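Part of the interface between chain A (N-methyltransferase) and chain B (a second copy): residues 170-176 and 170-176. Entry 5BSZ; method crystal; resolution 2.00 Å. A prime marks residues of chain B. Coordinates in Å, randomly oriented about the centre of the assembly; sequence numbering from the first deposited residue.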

ATOM      1  N   ARG A 170     -12.656  -6.302 -17.776  1.00 38.08           N
ATOM      2  CA  ARG A 170     -11.988  -6.656 -16.517  1.00 38.78           C
ATOM      3  C   ARG A 170     -10.812  -7.611 -16.761  1.00 36.18           C
ATOM      4  O   ARG A 170     -10.909  -8.562 -17.537  1.00 32.57           O
ATOM      5  CB  ARG A 170     -12.975  -7.289 -15.554  1.00 45.55           C
ATOM      6  CG  ARG A 170     -12.418  -7.575 -14.167  1.00 55.76           C
ATOM      7  CD  ARG A 170     -13.533  -7.507 -13.131  1.00 60.80           C
ATOM      8  NE  ARG A 170     -13.166  -8.097 -11.844  1.00 70.28           N
ATOM      9  CZ  ARG A 170     -12.763  -7.423 -10.764  1.00 80.52           C
ATOM     10  NH1 ARG A 170     -12.643  -6.098 -10.775  1.00 87.64           N
ATOM     11  NH2 ARG A 170     -12.472  -8.075  -9.642  1.00 69.89           N
ATOM     12  N   THR A 171      -9.672  -7.296 -16.162  1.00 28.62           N
ATOM     13  CA  THR A 171      -8.451  -8.094 -16.215  1.00 27.85           C
ATOM     14  C   THR A 171      -7.945  -8.292 -14.771  1.00 28.61           C
ATOM     15  O   THR A 171      -7.896  -7.342 -14.014  1.00 25.27           O
ATOM     16  CB  THR A 171      -7.362  -7.373 -17.016  1.00 25.01           C
ATOM     17  OG1 THR A 171      -7.690  -7.359 -18.395  1.00 30.48           O
ATOM     18  CG2 THR A 171      -6.045  -8.066 -16.939  1.00 27.35           C
ATOM     19  N   VAL A 172      -7.576  -9.515 -14.388  1.00 26.91           N
ATOM     20  CA  VAL A 172      -6.980  -9.786 -13.082  1.00 27.24           C
ATOM     21  C   VAL A 172      -5.670 -10.506 -13.268  1.00 25.27           C
ATOM     22  O   VAL A 172      -5.603 -11.494 -13.989  1.00 30.48           O
ATOM     23  CB  VAL A 172      -7.937 -10.671 -12.248  1.00 27.27           C
ATOM     24  CG1 VAL A 172      -7.366 -10.995 -10.879  1.00 28.00           C
ATOM     25  CG2 VAL A 172      -9.270  -9.961 -12.129  1.00 29.60           C
ATOM     26  N   VAL A 173      -4.607  -9.997 -12.663  1.00 19.44           N
ATOM     27  CA  VAL A 173      -3.342 -10.660 -12.679  1.00 21.14           C
ATOM     28  C   VAL A 173      -2.965 -11.069 -11.274  1.00 21.02           C
ATOM     29  O   VAL A 173      -3.301 -10.369 -10.312  1.00 22.49           O
ATOM     30  CB  VAL A 173      -2.263  -9.751 -13.282  1.00 28.78           C
ATOM     31  CG1 VAL A 173      -2.707  -9.291 -14.656  1.00 28.16           C
ATOM     32  CG2 VAL A 173      -2.066  -8.524 -12.419  1.00 28.54           C
ATOM     33  N   ARG A 174      -2.237 -12.173 -11.173  1.00 20.25           N
ATOM     34  CA  ARG A 174      -1.828 -12.750  -9.901  1.00 22.25           C
ATOM     35  C   ARG A 174      -0.380 -13.121  -9.899  1.00 20.68           C
ATOM     36  O   ARG A 174       0.136 -13.646 -10.878  1.00 24.25           O
ATOM     37  CB  ARG A 174      -2.656 -14.023  -9.605  1.00 28.28           C
ATOM     38  CG  ARG A 174      -2.324 -14.715  -8.282  1.00 31.00           C
ATOM     39  CD  ARG A 174      -3.170 -15.975  -8.036  1.00 42.72           C
ATOM     40  NE  ARG A 174      -2.978 -16.582  -6.707  1.00 43.56           N
ATOM     41  CZ  ARG A 174      -2.016 -17.448  -6.393  1.00 48.25           C
ATOM     42  NH1 ARG A 174      -1.134 -17.827  -7.306  1.00 54.71           N
ATOM     43  NH2 ARG A 174      -1.929 -17.941  -5.158  1.00 50.25           N
ATOM     44  N   LEU A 175       0.311 -12.870  -8.791  1.00 18.76           N
ATOM     45  CA  LEU A 175       1.707 -13.256  -8.668  1.00 17.92           C
ATOM     46  C   LEU A 175       1.879 -13.818  -7.268  1.00 25.61           C
ATOM     47  O   LEU A 175       1.395 -13.219  -6.308  1.00 22.65           O
ATOM     48  CB  LEU A 175       2.617 -12.048  -8.842  1.00 17.22           C
ATOM     49  CG  LEU A 175       4.115 -12.191  -8.849  1.00 18.59           C
ATOM     50  CD1 LEU A 175       4.456 -13.121 -10.003  1.00 22.14           C
ATOM     51  CD2 LEU A 175       4.879 -10.866  -9.007  1.00 21.50           C
ATOM     52  N   SER A 176       2.613 -14.918  -7.163  1.00 20.74           N
ATOM     53  CA  SER A 176       2.765 -15.582  -5.885  1.00 28.04           C
ATOM     54  C   SER A 176       4.210 -16.020  -5.714  1.00 24.62           C
ATOM     55  O   SER A 176       4.928 -16.233  -6.699  1.00 23.03           O
ATOM     56  CB  SER A 176       1.771 -16.744  -5.817  1.00 31.33           C
ATOM     57  OG  SER A 176       2.261 -17.852  -6.554  1.00 40.55           O
TER
ATOM     58  N   ARG B 170      12.916 -14.638 -11.609  1.00 38.08           N
ATOM     59  CA  ARG B 170      12.236 -13.338 -11.541  1.00 38.78           C
ATOM     60  C   ARG B 170      11.071 -13.266 -12.537  1.00 36.18           C
ATOM     61  O   ARG B 170      11.185 -13.689 -13.688  1.00 32.57           O
ATOM     62  CB  ARG B 170      13.218 -12.213 -11.813  1.00 45.55           C
ATOM     63  CG  ARG B 170      12.647 -10.813 -11.637  1.00 55.76           C
ATOM     64  CD  ARG B 170      13.749  -9.847 -11.222  1.00 60.80           C
ATOM     65  NE  ARG B 170      13.371  -8.440 -11.364  1.00 70.28           N
ATOM     66  CZ  ARG B 170      12.950  -7.643 -10.379  1.00 80.52           C
ATOM     67  NH1 ARG B 170      12.819  -8.087  -9.131  1.00 87.64           N
ATOM     68  NH2 ARG B 170      12.651  -6.372 -10.633  1.00 69.89           N
ATOM     69  N   THR B 171       9.921 -12.813 -12.057  1.00 28.62           N
ATOM     70  CA  THR B 171       8.708 -12.613 -12.843  1.00 27.85           C
ATOM     71  C   THR B 171       8.187 -11.188 -12.565  1.00 28.61           C
ATOM     72  O   THR B 171       8.122 -10.782 -11.421  1.00 25.27           O
ATOM     73  CB  THR B 171       7.623 -13.615 -12.436  1.00 25.01           C
ATOM     74  OG1 THR B 171       7.967 -14.919 -12.869  1.00 30.48           O
ATOM     75  CG2 THR B 171       6.311 -13.326 -13.081  1.00 27.35           C
ATOM     76  N   VAL B 172       7.824 -10.429 -13.600  1.00 26.91           N
ATOM     77  CA  VAL B 172       7.215  -9.112 -13.437  1.00 27.24           C
ATOM     78  C   VAL B 172       5.913  -9.063 -14.194  1.00 25.27           C
ATOM     79  O   VAL B 172       5.862  -9.422 -15.364  1.00 30.48           O
ATOM     80  CB  VAL B 172       8.170  -8.027 -13.990  1.00 27.27           C
ATOM     81  CG1 VAL B 172       7.585  -6.631 -13.856  1.00 28.00           C
ATOM     82  CG2 VAL B 172       9.495  -8.134 -13.264  1.00 29.60           C
ATOM     83  N   VAL B 173       4.838  -8.666 -13.527  1.00 19.44           N
ATOM     84  CA  VAL B 173       3.580  -8.475 -14.174  1.00 21.14           C
ATOM     85  C   VAL B 173       3.190  -7.017 -14.106  1.00 21.02           C
ATOM     86  O   VAL B 173       3.509  -6.334 -13.127  1.00 22.49           O
ATOM     87  CB  VAL B 173       2.501  -9.351 -13.524  1.00 28.78           C
ATOM     88  CG1 VAL B 173       2.957 -10.796 -13.533  1.00 28.16           C
ATOM     89  CG2 VAL B 173       2.283  -8.937 -12.086  1.00 28.54           C
ATOM     90  N   ARG B 174       2.470  -6.567 -15.126  1.00 20.25           N
ATOM     91  CA  ARG B 174       2.051  -5.180 -15.261  1.00 22.25           C
ATOM     92  C   ARG B 174       0.606  -5.070 -15.628  1.00 20.68           C
ATOM     93  O   ARG B 174       0.106  -5.828 -16.450  1.00 24.25           O
ATOM     94  CB  ARG B 174       2.886  -4.478 -16.357  1.00 28.28           C
ATOM     95  CG  ARG B 174       2.544  -3.004 -16.584  1.00 31.00           C
ATOM     96  CD  ARG B 174       3.398  -2.353 -17.685  1.00 42.72           C
ATOM     97  NE  ARG B 174       3.195  -0.900 -17.827  1.00 43.56           N
ATOM     98  CZ  ARG B 174       2.237  -0.329 -18.554  1.00 48.25           C
ATOM     99  NH1 ARG B 174       1.369  -1.076 -19.221  1.00 54.71           N
ATOM    100  NH2 ARG B 174       2.140   0.998 -18.618  1.00 50.25           N
ATOM    101  N   LEU B 175      -0.100  -4.110 -15.037  1.00 18.76           N
ATOM    102  CA  LEU B 175      -1.494  -3.879 -15.379  1.00 17.92           C
ATOM    103  C   LEU B 175      -1.678  -2.374 -15.455  1.00 25.61           C
ATOM    104  O   LEU B 175      -1.210  -1.658 -14.569  1.00 22.65           O
ATOM    105  CB  LEU B 175      -2.412  -4.446 -14.304  1.00 17.22           C
ATOM    106  CG  LEU B 175      -3.909  -4.418 -14.459  1.00 18.59           C
ATOM    107  CD1 LEU B 175      -4.228  -5.208 -15.719  1.00 22.14           C
ATOM    108  CD2 LEU B 175      -4.682  -5.006 -13.267  1.00 21.50           C
ATOM    109  N   SER B 176      -2.404  -1.921 -16.468  1.00 20.74           N
ATOM    110  CA  SER B 176      -2.566  -0.498 -16.681  1.00 28.04           C
ATOM    111  C   SER B 176      -4.008  -0.205 -17.056  1.00 24.62           C
ATOM    112  O   SER B 176      -4.713  -1.073 -17.587  1.00 23.03           O
ATOM    113  CB  SER B 176      -1.562  -0.047 -17.745  1.00 31.33           C
ATOM    114  OG  SER B 176      -2.034  -0.385 -19.038  1.00 40.55           O
TER

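Residues 171-176 of each chain form a β-strand, and the two strands face each other across an exact two-fold axis. Their N-to-C directions differ by 157°, so they run nearly antiparallel, and their axes approach to 8.0 Å. The register is centred on Val173, whose CA lies 7.4 Å from CA of Val173′. This spacing is too wide for the strands to pair edge to edge as neighbours in one sheet, and no hydrogen bond passes between the two stretches. They are held face to face by side chains, which together bury 334 Å² between them.

The alternation of a β-strand decides which residues take part. In both chains the CA-to-CB bonds of Thr171, Val173 and Leu175 point toward the partner strand, whereas those of Val172 and Arg174 point away. Each strand therefore offers a row of three bumps, and the antiparallel course reverses one row against the other: threonine lies over leucine at the two ends, and valine lies over valine in the middle.

The tightest fit is at the ends. CG2 of Thr171 comes within 3.6 Å of CD1 of Leu175′, and the symmetry-related contact, from CD1 of Leu175 to CG2 of Thr171′, has the same length. With chi1 in the m rotamer, the threonine sends its methyl group toward the leucine, while OG1 lies farther from that methyl than CG2 does. The meeting is thus methyl against methyl, even though threonine also carries a hydroxyl, and its chemistry is that of close van der Waals packing.

At the centre the fit is looser. CG2 of Val173 and CG2 of Val173′ meet across the two-fold axis at 4.4 Å, a distance at which the methyl groups face each other without pressing together. Beside this central pair lie the leucines. CD2 of Leu175 lies 4.5 Å from CG2 of Val173′, and CG2 of Val173 lies 4.5 Å from CD2 of Leu175′. The central valine methyls are thereby flanked by a leucine methyl from each chain.

Leucine is the piece that joins the two kinds of contact. In its t,p rotamer (chi1 -176°, chi2 60°), CD1 of Leu175′ makes the 3.6 Å contact with CG2 of Thr171, and both leucine methyls lie about 4.5 Å from methyls of Val173, CD1 of Leu175′ from CG1 and CD2 of Leu175′ from CG2. The tip of each leucine is in this way fitted into the hollow between Thr171 and Val173 of the opposing strand. Leu175 and Val173 accordingly have the most surface covered, 68 and 60 Å² in chain A, against 30 Å² for Thr171.

The remaining residues stay out of the packing. The chain of Arg174, t at chi1 through chi3, leaves the strand with its CA-to-CB bond pointing away from the partner, and its NE is hydrogen-bonded elsewhere in the structure. What joins the two stretches is a small, buried layer of methyl contacts, close at the ends and looser in the middle.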